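Local coordinates for protein probable transcriptional regulator (Pseudomonas aeruginosa, PDB 2ESN) that probably regulates transcription as a LysR-type regulator, pairing a helix-turn-helix DNA-binding domain with a periplasmic-binding-protein-like domain that presumably senses a small effector, at residues R177-A182 with H255-L260; A238-A243 with F248-P253. One frame throughout, in Å; residues are numbered along the deposited sequence.

Interaction 1 (R177-A182 with H255-L260); sequences RYVVVA and HAARAL
Val181 and Val179 meet Ala257 through methyl groups alone: two valines that point from the same face of strand 168-183 converge on one alanine of helix 254-264. The closer approach is Val181 CG2 to Ala257 CB at 3.5 Å, tight for two methyl carbons. Val181 CG2 stands anti to its own carbonyl carbon, while the CG1 branch takes the place anti to the backbone N (chi1 164°). Val179 holds its CG2 between the backbone N and the carbonyl carbon, and that methyl makes the more relaxed contact, 4.1 Å from Ala257 CB. The alanine methyl thus sits against two beta-branched residues, consistent with the close backbone approach, Val181 CA to Ala257 CA 7.2 Å.

Polar groups add no hydrogen bond across the pair. Backbone groups of Val179 to Ala182 bond to neighbouring strands instead: Val179 and Val181 to strand 249-253, Val180 and Ala182 to Tyr269 and Ala267 of strand 266-269. The start of the helix is held through His255 N by the carboxylate OD2 of Asp176.

Charge appears at the flank of the contact, where Arg177 NH2 lies 6.6 Å from Arg258 NE; Arg254 brings a third positive group close to both, which probably disfavours a tighter approach there.

Leu268 of strand 266-269 packs on Val179, Ala257 and Arg258, extending the apolar layer, while Phe241 of the second subunit packs on Ala259 and Leu260. Lying in the LysR substrate-binding domain, this is helix-on-sheet packing of an alpha/beta fold; its chemistry implies attachment by shape and exclusion of water, with one small residue forming the touching point between these two segments.

Interaction 2 (A238-A243 with F248-P253); sequences AALFLA and FLLTAP
Leu250 is the hub of this contact, reaching from strand 249-253 into the surface of helix 236-244 between Ala239 and Leu240. With CG anti to the backbone N (chi1 164°), its branched end is carried toward the helix. The CD2 methyl does most of the touching: it lies 3.8 Å from Ala239 CB and also 3.8 Å from Leu240 CD2, while the CD1 methyl is 4.1 Å from Ala239 CB. The two leucine side chains cross at about a right angle. Leu240 also reaches Val181 on the neighbouring strand and Ala257 and Leu260 on the next helix.

Toward the turn that joins helix and strand the packing is looser. Ala243 CB stands 4.2 Å from Leu250 CB, and Leu242 CD1 meets the Phe248 ring obliquely, 4.3 Å from Phe248 CD1. This side is nonetheless buried rather than open to solvent: Met120 and Gln124 of the second subunit pack on Leu242 and Phe248 respectively. Thr246 OG1 tightens the turn, hydrogen-bonded to both Leu242 O and Phe248 N.

The axes of 238-243 and 249-253 run roughly antiparallel, at 148°, approaching to 8.3 Å. Strand 228-233, helix 236-244 and strand 249-253 form a beta-alpha-beta crossover spanning strand 202-206, which lies between the two parallel strands, the strand order of the type II periplasmic-binding-protein fold, as in other LysR-type regulators. No hydrogen bond joins the two segments, so the helix is seated by apolar contact, closest around the Leu250 methyls.

How the interactions relate
Both interactions seat helices on one sheet of the substrate-binding domain, and both are buried. Strands 168-183 and 249-253 are antiparallel neighbours, joined by probable hydrogen bonds from Val181 N to Leu250 O (2.9 Å) and from Ala252 N to Val179 O (2.9 Å). Pro253, the N-cap residue, passes the chain directly from the strand of interaction 2 into the helix of interaction 1. Interaction 1 is the slighter, with 97 Å² buried against 290 Å², and has exposed arginines flanking its buried contact; interaction 2 uses larger leucines and an aromatic ring. The second subunit packs against both helices.

Interaction 1 (R177-A182 with H255-L260)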
loop_
_atom_site.group_PDB
_atom_site.type_symbol
_atom_site.label_atom_id
_atom_site.label_comp_id
_atom_site.label_asym_id
_atom_site.label_seq_id
_atom_site.Cartn_x
_atom_site.Cartn_y
_atom_site.Cartn_z
ATOM N N ARG C 177 -30.343 22.329 -5.715
ATOM C CA ARG C 177 -29.748 23.406 -4.937
ATOM C C ARG C 177 -29.624 23.041 -3.447
ATOM O O ARG C 177 -30.222 22.042 -2.971
ATOM C CB ARG C 177 -30.586 24.671 -5.130
ATOM C CG ARG C 177 -32.088 24.490 -4.819
ATOM C CD ARG C 177 -32.858 25.779 -5.152
ATOM N NE ARG C 177 -34.074 25.909 -4.323
ATOM C CZ ARG C 177 -35.281 25.419 -4.639
ATOM N NH1 ARG C 177 -35.492 24.733 -5.774
ATOM N NH2 ARG C 177 -36.287 25.593 -3.788
ATOM N N TYR C 178 -28.811 23.817 -2.744
ATOM C CA TYR C 178 -28.702 23.756 -1.283
ATOM C C TYR C 178 -29.750 24.631 -0.598
ATOM O O TYR C 178 -30.147 25.669 -1.141
ATOM C CB TYR C 178 -27.342 24.222 -0.810
ATOM C CG TYR C 178 -26.284 23.151 -0.887
ATOM C CD1 TYR C 178 -25.809 22.717 -2.122
ATOM C CD2 TYR C 178 -25.756 22.564 0.273
ATOM C CE1 TYR C 178 -24.852 21.680 -2.209
ATOM C CE2 TYR C 178 -24.772 21.574 0.215
ATOM C CZ TYR C 178 -24.330 21.133 -1.035
ATOM O OH TYR C 178 -23.387 20.131 -1.136
ATOM N N VAL C 179 -30.203 24.182 0.584
ATOM C CA VAL C 179 -31.069 24.952 1.414
ATOM C C VAL C 179 -30.528 24.854 2.848
ATOM O O VAL C 179 -29.661 24.060 3.091
ATOM C CB VAL C 179 -32.547 24.470 1.333
ATOM C CG1 VAL C 179 -33.137 24.745 -0.037
ATOM C CG2 VAL C 179 -32.714 22.958 1.749
ATOM N N VAL C 180 -31.019 25.721 3.739
ATOM C CA VAL C 180 -30.694 25.792 5.163
ATOM C C VAL C 180 -31.869 25.096 5.830
ATOM O O VAL C 180 -33.031 25.396 5.540
ATOM C CB VAL C 180 -30.556 27.255 5.660
ATOM C CG1 VAL C 180 -30.331 27.308 7.191
ATOM C CG2 VAL C 180 -29.349 27.908 4.961
ATOM N N VAL C 181 -31.513 24.160 6.709
ATOM C CA VAL C 181 -32.407 23.325 7.413
ATOM C C VAL C 181 -32.226 23.623 8.890
ATOM O O VAL C 181 -31.100 23.805 9.330
ATOM C CB VAL C 181 -31.961 21.841 7.110
ATOM C CG1 VAL C 181 -32.549 20.897 8.072
ATOM C CG2 VAL C 181 -32.238 21.464 5.603
ATOM N N ALA C 182 -33.339 23.726 9.638
ATOM C CA ALA C 182 -33.337 23.813 11.111
ATOM C C ALA C 182 -34.417 22.911 11.604
ATOM O O ALA C 182 -35.294 22.569 10.836
ATOM C CB ALA C 182 -33.661 25.206 11.554
ATOM N N HIS C 255 -32.948 18.065 -2.319
ATOM C CA HIS C 255 -33.547 16.784 -2.594
ATOM C C HIS C 255 -33.527 15.936 -1.342
ATOM O O HIS C 255 -34.498 15.273 -1.068
ATOM C CB HIS C 255 -32.728 16.067 -3.697
ATOM C CG HIS C 255 -33.366 14.797 -4.219
ATOM N ND1 HIS C 255 -34.619 14.771 -4.808
ATOM C CD2 HIS C 255 -32.892 13.529 -4.291
ATOM C CE1 HIS C 255 -34.889 13.541 -5.201
ATOM N NE2 HIS C 255 -33.863 12.766 -4.883
ATOM N N ALA C 256 -32.415 15.935 -0.576
ATOM C CA ALA C 256 -32.353 15.121 0.660
ATOM C C ALA C 256 -33.176 15.705 1.849
ATOM O O ALA C 256 -33.885 14.981 2.604
ATOM C CB ALA C 256 -30.880 14.851 1.062
ATOM N N ALA C 257 -33.067 17.011 2.037
ATOM C CA ALA C 257 -33.753 17.667 3.117
ATOM C C ALA C 257 -35.273 17.508 2.928
ATOM O O ALA C 257 -36.008 17.230 3.901
ATOM C CB ALA C 257 -33.349 19.198 3.157
ATOM N N ARG C 258 -35.758 17.696 1.698
ATOM C CA ARG C 258 -37.199 17.412 1.429
ATOM C C ARG C 258 -37.642 16.006 1.745
ATOM O O ARG C 258 -38.713 15.838 2.271
ATOM C CB ARG C 258 -37.560 17.678 -0.015
ATOM C CG ARG C 258 -37.539 19.130 -0.369
ATOM C CD ARG C 258 -37.898 19.324 -1.848
ATOM N NE ARG C 258 -39.221 19.934 -1.900
ATOM C CZ ARG C 258 -40.385 19.273 -1.877
ATOM N NH1 ARG C 258 -41.520 19.966 -1.899
ATOM N NH2 ARG C 258 -40.425 17.929 -1.856
ATOM N N ALA C 259 -36.836 14.998 1.422
ATOM C CA ALA C 259 -37.159 13.595 1.763
ATOM C C ALA C 259 -37.219 13.313 3.276
ATOM O O ALA C 259 -37.900 12.386 3.772
ATOM C CB ALA C 259 -36.129 12.679 1.115
ATOM N N LEU C 260 -36.465 14.074 4.055
ATOM C CA LEU C 260 -36.480 13.818 5.478
ATOM C C LEU C 260 -37.226 14.871 6.306
ATOM O O LEU C 260 -37.213 14.767 7.507
ATOM C CB LEU C 260 -35.029 13.612 5.992
ATOM C CG LEU C 260 -34.388 12.263 5.614
ATOM C CD1 LEU C 260 -33.017 12.069 6.339
ATOM C CD2 LEU C 260 -35.357 11.090 5.956
#

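Interaction 2 (A238-A243 with F248-P253)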
loop_
_atom_site.group_PDB
_atom_site.type_symbol
_atom_site.label_atom_id
_atom_site.label_comp_id
_atom_site.label_asym_id
_atom_site.label_seq_id
_atom_site.Cartn_x
_atom_site.Cartn_y
_atom_site.Cartn_z
ATOM N N ALA C 238 -27.867 11.241 8.153
ATOM C CA ALA C 238 -27.776 11.337 9.604
ATOM C C ALA C 238 -27.759 12.818 10.047
ATOM O O ALA C 238 -28.268 13.127 11.111
ATOM C CB ALA C 238 -26.571 10.590 10.140
ATOM N N ALA C 239 -27.136 13.683 9.249
ATOM C CA ALA C 239 -26.994 15.114 9.611
ATOM C C ALA C 239 -28.355 15.794 9.705
ATOM O O ALA C 239 -28.576 16.651 10.558
ATOM C CB ALA C 239 -26.152 15.842 8.559
ATOM N N LEU C 240 -29.249 15.418 8.815
ATOM C CA LEU C 240 -30.615 15.942 8.760
ATOM C C LEU C 240 -31.320 15.562 10.055
ATOM O O LEU C 240 -31.955 16.416 10.680
ATOM C CB LEU C 240 -31.339 15.397 7.498
ATOM C CG LEU C 240 -30.906 16.109 6.224
ATOM C CD1 LEU C 240 -31.180 15.279 4.984
ATOM C CD2 LEU C 240 -31.640 17.439 6.098
ATOM N N PHE C 241 -31.135 14.342 10.555
ATOM C CA PHE C 241 -31.709 14.027 11.882
ATOM C C PHE C 241 -31.050 14.788 13.032
ATOM O O PHE C 241 -31.727 15.162 14.018
ATOM C CB PHE C 241 -31.690 12.523 12.205
ATOM C CG PHE C 241 -32.726 11.747 11.429
ATOM C CD1 PHE C 241 -32.371 11.089 10.253
ATOM C CD2 PHE C 241 -34.063 11.699 11.895
ATOM C CE1 PHE C 241 -33.352 10.332 9.540
ATOM C CE2 PHE C 241 -35.056 11.000 11.205
ATOM C CZ PHE C 241 -34.704 10.302 10.017
ATOM N N LEU C 242 -29.746 15.004 12.919
ATOM C CA LEU C 242 -29.062 15.819 13.913
ATOM C C LEU C 242 -29.682 17.240 14.016
ATOM O O LEU C 242 -29.979 17.744 15.093
ATOM C CB LEU C 242 -27.563 15.897 13.547
ATOM C CG LEU C 242 -26.741 16.977 14.317
ATOM C CD1 LEU C 242 -26.699 16.633 15.847
ATOM C CD2 LEU C 242 -25.335 17.033 13.749
ATOM N N ALA C 243 -29.864 17.880 12.881
ATOM C CA ALA C 243 -30.539 19.193 12.781
ATOM C C ALA C 243 -31.956 19.291 13.359
ATOM O O ALA C 243 -32.359 20.385 13.840
ATOM C CB ALA C 243 -30.557 19.629 11.346
ATOM N N PHE C 248 -28.885 23.348 15.898
ATOM C CA PHE C 248 -27.897 23.517 14.831
ATOM C C PHE C 248 -28.509 23.705 13.488
ATOM O O PHE C 248 -29.506 23.056 13.159
ATOM C CB PHE C 248 -26.916 22.356 14.787
ATOM C CG PHE C 248 -26.248 22.053 16.111
ATOM C CD1 PHE C 248 -25.709 20.815 16.318
ATOM C CD2 PHE C 248 -26.109 23.007 17.114
ATOM C CE1 PHE C 248 -25.054 20.478 17.496
ATOM C CE2 PHE C 248 -25.449 22.692 18.344
ATOM C CZ PHE C 248 -24.911 21.439 18.524
ATOM N N LEU C 249 -27.855 24.514 12.653
ATOM C CA LEU C 249 -28.264 24.661 11.295
ATOM C C LEU C 249 -27.424 23.759 10.360
ATOM O O LEU C 249 -26.252 23.468 10.657
ATOM C CB LEU C 249 -28.127 26.126 10.906
ATOM C CG LEU C 249 -28.957 27.133 11.755
ATOM C CD1 LEU C 249 -28.857 28.513 11.139
ATOM C CD2 LEU C 249 -30.425 26.702 11.772
ATOM N N LEU C 250 -28.015 23.330 9.241
ATOM C CA LEU C 250 -27.340 22.473 8.307
ATOM C C LEU C 250 -27.632 23.020 6.934
ATOM O O LEU C 250 -28.774 23.332 6.634
ATOM C CB LEU C 250 -27.823 21.010 8.431
ATOM C CG LEU C 250 -27.479 20.048 7.257
ATOM C CD1 LEU C 250 -25.966 19.681 7.265
ATOM C CD2 LEU C 250 -28.320 18.755 7.332
ATOM N N THR C 251 -26.623 23.140 6.089
ATOM C CA THR C 251 -26.855 23.669 4.713
ATOM C C THR C 251 -26.630 22.469 3.767
ATOM O O THR C 251 -25.499 21.972 3.664
ATOM C CB THR C 251 -25.904 24.850 4.395
ATOM O OG1 THR C 251 -25.908 25.773 5.531
ATOM C CG2 THR C 251 -26.306 25.510 3.022
ATOM N N ALA C 252 -27.719 21.975 3.163
ATOM C CA ALA C 252 -27.780 20.604 2.639
ATOM C C ALA C 252 -28.475 20.626 1.294
ATOM O O ALA C 252 -29.296 21.490 1.054
ATOM C CB ALA C 252 -28.662 19.708 3.551
ATOM N N PRO C 253 -28.214 19.609 0.467
ATOM C CA PRO C 253 -29.008 19.402 -0.701
ATOM C C PRO C 253 -30.495 19.335 -0.405
ATOM O O PRO C 253 -30.948 18.552 0.475
ATOM C CB PRO C 253 -28.503 18.058 -1.256
ATOM C CG PRO C 253 -27.053 17.915 -0.661
ATOM C CD PRO C 253 -27.142 18.600 0.658
#